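Side-chain contacts in nitric oxide dioxygenase (Rhodothermus marinus DSM 4252, PDB 6WK3), which binds heme in a globin fold, is probably a nitric oxide dioxygenase, and in this engineered form serves as a carbene transferase: residues A[88-92]-A[93-97]; A[100-103]-A[104-108]. The protein carries 1 engineered substitution. All coordinates share one frame; numbering follows the deposited sequence.

Interaction 1. Residues A[88-92]-A[93-97]; sequences AGVQA and VHYPL. With HEM (protoporphyrin IX containing Fe), chain E.
Gly89, its O at the edge of the His94 ring 4.2 Å from His94 CE1, ends the preceding helix as the C-prime residue of a Schellman motif; its positive phi (85°) would jam a CB against the preceding carbonyl, so glycine fits. Val90 meets Tyr95 through one branch, CG1, 4.1 Å from Tyr95 CE2, while CG2 rests 3.7 Å from heme CHD. Gln91 N-H reaches His94 ND1 at 2.9 Å, 22° out of the imidazole plane, so ND1 is the acceptor, and Gln91 O accepts His94 N from above the carbonyl plane. Gln91 CB lies 3.5 Å from His94 ND1, before the side chain bends back to give a weak NE2 bond to Gly89 O. His94 CG lies beside its own backbone N (chi1 -70°), which brings the ring to the Gln91 backbone amide; His94 CB touches heme vinyl CAC at 3.6 Å. Ala92 O accepts Tyr95 N in a weak bond of 3.4 Å where the chain turns into the next helix. The Tyr95 ring takes heme methyl CMC over one face; its hydroxyl bonds to Glu137 and, weakly, to His85, the axial iron ligand. The corner joins helix 75-88 to helix 94-110, Tyr95 packing against Ala130, Leu133 and Ser134 of helix 116-145.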
loop_
_atom_site.group_PDB
_atom_site.type_symbol
_atom_site.label_atom_id
_atom_site.label_comp_id
_atom_site.label_asym_id
_atom_site.label_seq_id
_atom_site.Cartn_x
_atom_site.Cartn_y
_atom_site.Cartn_z
ATOM N N ALA A 88 -1.317 -5.639 3.457
ATOM C CA ALA A 88 -0.624 -6.418 4.476
ATOM C C ALA A 88 -1.461 -7.550 5.059
ATOM O O ALA A 88 -0.930 -8.350 5.834
ATOM C CB ALA A 88 -0.153 -5.508 5.611
ATOM N N GLY A 89 -2.741 -7.645 4.713
ATOM C CA GLY A 89 -3.562 -8.719 5.236
ATOM C C GLY A 89 -4.168 -8.449 6.591
ATOM O O GLY A 89 -4.464 -9.396 7.327
ATOM N N VAL A 90 -4.363 -7.176 6.947
ATOM C CA VAL A 90 -5.005 -6.851 8.214
ATOM C C VAL A 90 -6.438 -7.361 8.200
ATOM O O VAL A 90 -7.148 -7.261 7.191
ATOM C CB VAL A 90 -4.945 -5.337 8.473
ATOM C CG1 VAL A 90 -5.821 -4.958 9.664
ATOM C CG2 VAL A 90 -3.500 -4.908 8.700
ATOM N N GLN A 91 -6.863 -7.928 9.324
ATOM C CA GLN A 91 -8.123 -8.643 9.424
ATOM C C GLN A 91 -9.047 -7.947 10.411
ATOM O O GLN A 91 -8.610 -7.187 11.278
ATOM C CB GLN A 91 -7.902 -10.102 9.855
ATOM C CG GLN A 91 -7.196 -10.959 8.808
ATOM C CD GLN A 91 -7.927 -10.966 7.469
ATOM O OE1 GLN A 91 -9.158 -10.893 7.414
ATOM N NE2 GLN A 91 -7.166 -11.047 6.384
ATOM N N ALA A 92 -10.342 -8.238 10.271
ATOM C CA ALA A 92 -11.348 -7.597 11.110
ATOM C C ALA A 92 -11.097 -7.865 12.588
ATOM O O ALA A 92 -11.317 -6.987 13.432
ATOM C CB ALA A 92 -12.742 -8.075 10.710
ATOM N N VAL A 93 -10.624 -9.067 12.922
ATOM C CA VAL A 93 -10.428 -9.426 14.326
ATOM C C VAL A 93 -9.178 -8.811 14.932
ATOM O O VAL A 93 -8.984 -8.907 16.151
ATOM C CB VAL A 93 -10.385 -10.955 14.489
ATOM C CG1 VAL A 93 -11.800 -11.522 14.427
ATOM C CG2 VAL A 93 -9.498 -11.579 13.420
ATOM N N HIS A 94 -8.325 -8.178 14.125
ATOM C CA HIS A 94 -7.165 -7.487 14.676
ATOM C C HIS A 94 -7.556 -6.184 15.363
ATOM O O HIS A 94 -6.869 -5.748 16.294
ATOM C CB HIS A 94 -6.145 -7.204 13.573
ATOM C CG HIS A 94 -5.465 -8.428 13.044
ATOM N ND1 HIS A 94 -5.296 -8.661 11.696
ATOM C CD2 HIS A 94 -4.908 -9.485 13.681
ATOM C CE1 HIS A 94 -4.662 -9.807 11.525
ATOM N NE2 HIS A 94 -4.416 -10.327 12.713
ATOM N N TYR A 95 -8.643 -5.552 14.918
ATOM C CA TYR A 95 -8.989 -4.227 15.427
ATOM C C TYR A 95 -9.220 -4.181 16.933
ATOM O O TYR A 95 -8.783 -3.200 17.558
ATOM C CB TYR A 95 -10.203 -3.686 14.659
ATOM C CG TYR A 95 -9.815 -3.199 13.287
ATOM C CD1 TYR A 95 -9.328 -1.914 13.102
ATOM C CD2 TYR A 95 -9.885 -4.041 12.183
ATOM C CE1 TYR A 95 -8.946 -1.469 11.854
ATOM C CE2 TYR A 95 -9.508 -3.603 10.929
ATOM C CZ TYR A 95 -9.042 -2.313 10.771
ATOM O OH TYR A 95 -8.660 -1.862 9.532
ATOM N N PRO A 96 -9.875 -5.156 17.574
ATOM C CA PRO A 96 -9.922 -5.123 19.045
ATOM C C PRO A 96 -8.547 -5.175 19.689
ATOM O O PRO A 96 -8.342 -4.547 20.736
ATOM C CB PRO A 96 -10.762 -6.359 19.396
ATOM C CG PRO A 96 -11.608 -6.582 18.205
ATOM C CD PRO A 96 -10.744 -6.217 17.031
ATOM N N LEU A 97 -7.590 -5.886 19.084
ATOM C CA LEU A 97 -6.259 -5.988 19.679
ATOM C C LEU A 97 -5.540 -4.649 19.661
ATOM O O LEU A 97 -4.895 -4.272 20.648
ATOM C CB LEU A 97 -5.421 -7.037 18.947
ATOM C CG LEU A 97 -6.138 -8.285 18.442
ATOM C CD1 LEU A 97 -5.163 -9.175 17.682
ATOM C CD2 LEU A 97 -6.775 -9.028 19.604
HETATM C CHA HEM E . -0.638 1.001 8.232
HETATM C CHB HEM E . -3.707 3.657 10.915
HETATM C CHC HEM E . -5.590 -0.502 12.523
HETATM C CHD HEM E . -1.571 -2.817 11.070
HETATM C C1A HEM E . -1.332 2.074 8.757
HETATM C C2A HEM E . -1.188 3.462 8.376
HETATM C C3A HEM E . -2.025 4.193 9.115
HETATM C C4A HEM E . -2.745 3.300 9.995
HETATM C CMA HEM E . -2.200 5.723 9.046
HETATM C CAA HEM E . -0.230 4.005 7.300
HETATM C CBA HEM E . -0.965 4.004 5.965
HETATM C CGA HEM E . -0.129 4.706 4.928
HETATM O O1A HEM E . 0.600 4.015 4.176
HETATM O O2A HEM E . -0.190 5.960 4.851
HETATM C C1B HEM E . -4.540 2.765 11.555
HETATM C C2B HEM E . -5.715 3.081 12.342
HETATM C C3B HEM E . -6.229 1.924 12.799
HETATM C C4B HEM E . -5.401 0.844 12.299
HETATM C CMB HEM E . -6.212 4.521 12.592
HETATM C CAB HEM E . -7.489 1.681 13.665
HETATM C CBB HEM E . -8.490 2.556 13.774
HETATM C C1C HEM E . -4.659 -1.499 12.306
HETATM C C2C HEM E . -4.783 -2.880 12.708
HETATM C C3C HEM E . -3.678 -3.529 12.332
HETATM C C4C HEM E . -2.807 -2.588 11.644
HETATM C CMC HEM E . -5.982 -3.491 13.463
HETATM C CAC HEM E . -3.445 -5.034 12.591
HETATM C CBC HEM E . -2.213 -5.522 12.715
HETATM C C1D HEM E . -1.012 -2.047 10.067
HETATM C C2D HEM E . -0.014 -2.430 9.085
HETATM C C3D HEM E . 0.239 -1.360 8.309
HETATM C C4D HEM E . -0.591 -0.271 8.764
HETATM C CMD HEM E . 0.635 -3.828 8.981
HETATM C CAD HEM E . 1.223 -1.233 7.125
HETATM C CBD HEM E . 0.670 -1.957 5.904
HETATM C CGD HEM E . 1.348 -1.474 4.644
HETATM O O1D HEM E . 1.843 -0.315 4.619
HETATM O O2D HEM E . 1.372 -2.254 3.655
HETATM N NA HEM E . -2.292 2.016 9.747
HETATM N NB HEM E . -4.386 1.395 11.550
HETATM N NC HEM E . -3.443 -1.363 11.663
HETATM N ND HEM E . -1.330 -0.728 9.831
HETATM FE FE HEM E . -2.791 0.344 10.787
#

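Interaction 2. Residues A[100-103]-A[104-108]; sequences ECLR and DAIKE
Asp104 and Arg103 are neighbours whose side chains run alongside each other and close a salt bridge, Arg103 NH1 to Asp104 OD1 at 2.8 Å. Arg103 sends CG anti to the backbone N (chi1 -167°) and then bends at chi2 and chi3, which brings NH1 back to Asp104. As a hydrogen bond it is weak, bent to 126°, and the carboxylate stands 64° from the guanidinium plane; OD2 has a salt bridge to Arg39 on helix 18-39. A leucine in place of Arg103 would probably leave Asp104 OD1 without its close cationic mate, for which the long bridge to Lys107 could hardly make up. Ala105 donates its N-H to Cys101 O at 2.9 Å, and its small methyl suits a buried turn. Ile106 is buried on the apolar side: its CD1 meets Leu102 CD1 at 4.2 Å, and Leu119 of helix 116-145 lies against it. The Lys107 chain, extended beyond CG, carries NZ to 3.4 Å from Arg103 CD. NZ is also 4.0 Å from Arg103 NH1, but Asp104 OD1 sits near both charges and probably offsets the repulsion. Four i to i+4 backbone bonds, from Asp104 through Lys107, mark a regular amphipathic alpha-helix of the globin fold, charged along one side and apolar on another.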
loop_
_atom_site.group_PDB
_atom_site.type_symbol
_atom_site.label_atom_id
_atom_site.label_comp_id
_atom_site.label_asym_id
_atom_site.label_seq_id
_atom_site.Cartn_x
_atom_site.Cartn_y
_atom_site.Cartn_z
ATOM N N GLU A 100 -6.985 -2.349 22.299
ATOM C CA GLU A 100 -6.466 -2.728 23.611
ATOM C C GLU A 100 -5.093 -2.110 23.854
ATOM O O GLU A 100 -4.851 -1.484 24.893
ATOM C CB GLU A 100 -6.404 -4.254 23.718
ATOM C CG GLU A 100 -5.839 -4.768 25.027
ATOM C CD GLU A 100 -5.236 -6.156 24.897
ATOM O OE1 GLU A 100 -4.089 -6.354 25.356
ATOM O OE2 GLU A 100 -5.911 -7.048 24.335
ATOM N N CYS A 101 -4.191 -2.251 22.880
ATOM C CA CYS A 101 -2.847 -1.696 23.012
ATOM C C CYS A 101 -2.844 -0.175 22.951
ATOM O O CYS A 101 -2.010 0.465 23.603
ATOM C CB CYS A 101 -1.937 -2.275 21.928
ATOM S SG CYS A 101 -1.871 -4.090 21.936
ATOM N N LEU A 102 -3.759 0.418 22.179
ATOM C CA LEU A 102 -3.833 1.874 22.098
ATOM C C LEU A 102 -4.391 2.473 23.384
ATOM O O LEU A 102 -3.945 3.540 23.824
ATOM C CB LEU A 102 -4.685 2.284 20.896
ATOM C CG LEU A 102 -5.024 3.766 20.722
ATOM C CD1 LEU A 102 -3.763 4.603 20.604
ATOM C CD2 LEU A 102 -5.927 3.969 19.506
ATOM N N ARG A 103 -5.372 1.807 23.996
ATOM C CA ARG A 103 -5.896 2.270 25.277
ATOM C C ARG A 103 -4.791 2.331 26.322
ATOM O O ARG A 103 -4.625 3.343 27.012
ATOM C CB ARG A 103 -7.028 1.355 25.748
ATOM C CG ARG A 103 -7.835 1.922 26.907
ATOM C CD ARG A 103 -8.171 0.865 27.949
ATOM N NE ARG A 103 -8.726 -0.357 27.372
ATOM C CZ ARG A 103 -8.180 -1.561 27.512
ATOM N NH1 ARG A 103 -7.059 -1.702 28.205
ATOM N NH2 ARG A 103 -8.749 -2.624 26.956
ATOM N N ASP A 104 -4.012 1.255 26.439
ATOM C CA ASP A 104 -2.954 1.217 27.441
ATOM C C ASP A 104 -1.787 2.128 27.070
ATOM O O ASP A 104 -1.083 2.618 27.961
ATOM C CB ASP A 104 -2.488 -0.226 27.650
ATOM C CG ASP A 104 -3.599 -1.124 28.198
ATOM O OD1 ASP A 104 -4.525 -0.600 28.860
ATOM O OD2 ASP A 104 -3.554 -2.350 27.964
ATOM N N ALA A 105 -1.566 2.375 25.776
ATOM C CA ALA A 105 -0.580 3.377 25.386
ATOM C C ALA A 105 -0.993 4.761 25.865
ATOM O O ALA A 105 -0.160 5.537 26.346
ATOM C CB ALA A 105 -0.385 3.371 23.871
ATOM N N ILE A 106 -2.283 5.086 25.748
ATOM C CA ILE A 106 -2.772 6.374 26.234
ATOM C C ILE A 106 -2.687 6.441 27.755
ATOM O O ILE A 106 -2.263 7.456 28.319
ATOM C CB ILE A 106 -4.204 6.625 25.723
ATOM C CG1 ILE A 106 -4.194 6.844 24.207
ATOM C CG2 ILE A 106 -4.821 7.829 26.419
ATOM C CD1 ILE A 106 -5.581 6.950 23.579
ATOM N N LYS A 107 -3.070 5.355 28.442
ATOM C CA LYS A 107 -2.971 5.313 29.902
ATOM C C LYS A 107 -1.541 5.551 30.371
ATOM O O LYS A 107 -1.312 6.226 31.382
ATOM C CB LYS A 107 -3.471 3.968 30.427
ATOM C CG LYS A 107 -4.975 3.864 30.576
ATOM C CD LYS A 107 -5.374 2.503 31.133
ATOM C CE LYS A 107 -6.854 2.241 30.919
ATOM N NZ LYS A 107 -7.268 0.858 31.267
ATOM N N GLU A 108 -0.567 5.007 29.649
ATOM C CA GLU A 108 0.823 5.110 30.073
ATOM C C GLU A 108 1.396 6.493 29.788
ATOM O O GLU A 108 2.022 7.106 30.662
ATOM C CB GLU A 108 1.646 4.029 29.377
ATOM C CG GLU A 108 2.990 3.743 30.001
ATOM C CD GLU A 108 3.767 2.726 29.193
ATOM O OE1 GLU A 108 4.548 3.143 28.304
ATOM O OE2 GLU A 108 3.581 1.512 29.433
#

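In the fold
Interactions 1 and 2 lie in series on helix 94-110, their centres about 17 Å apart, and no direct touch joins them. Interaction 1 shapes the corner leading into the helix and belongs to the heme pocket, contributing Ala88, Val90, His94 and Tyr95; the nearest side-chain atoms of Tyr95 and His85 are only about 3 Å apart. Interaction 2 is farther along, where Leu102 still comes within about 6 Å of the heme but about 11 Å from the His85 side chain. Both pack against helix 116-145, and Tyr126 there bonds to Tyr95 O and touches Leu102, tying the two regions together. The copper ion is remote, about 14 Å from the Ala105 side chain.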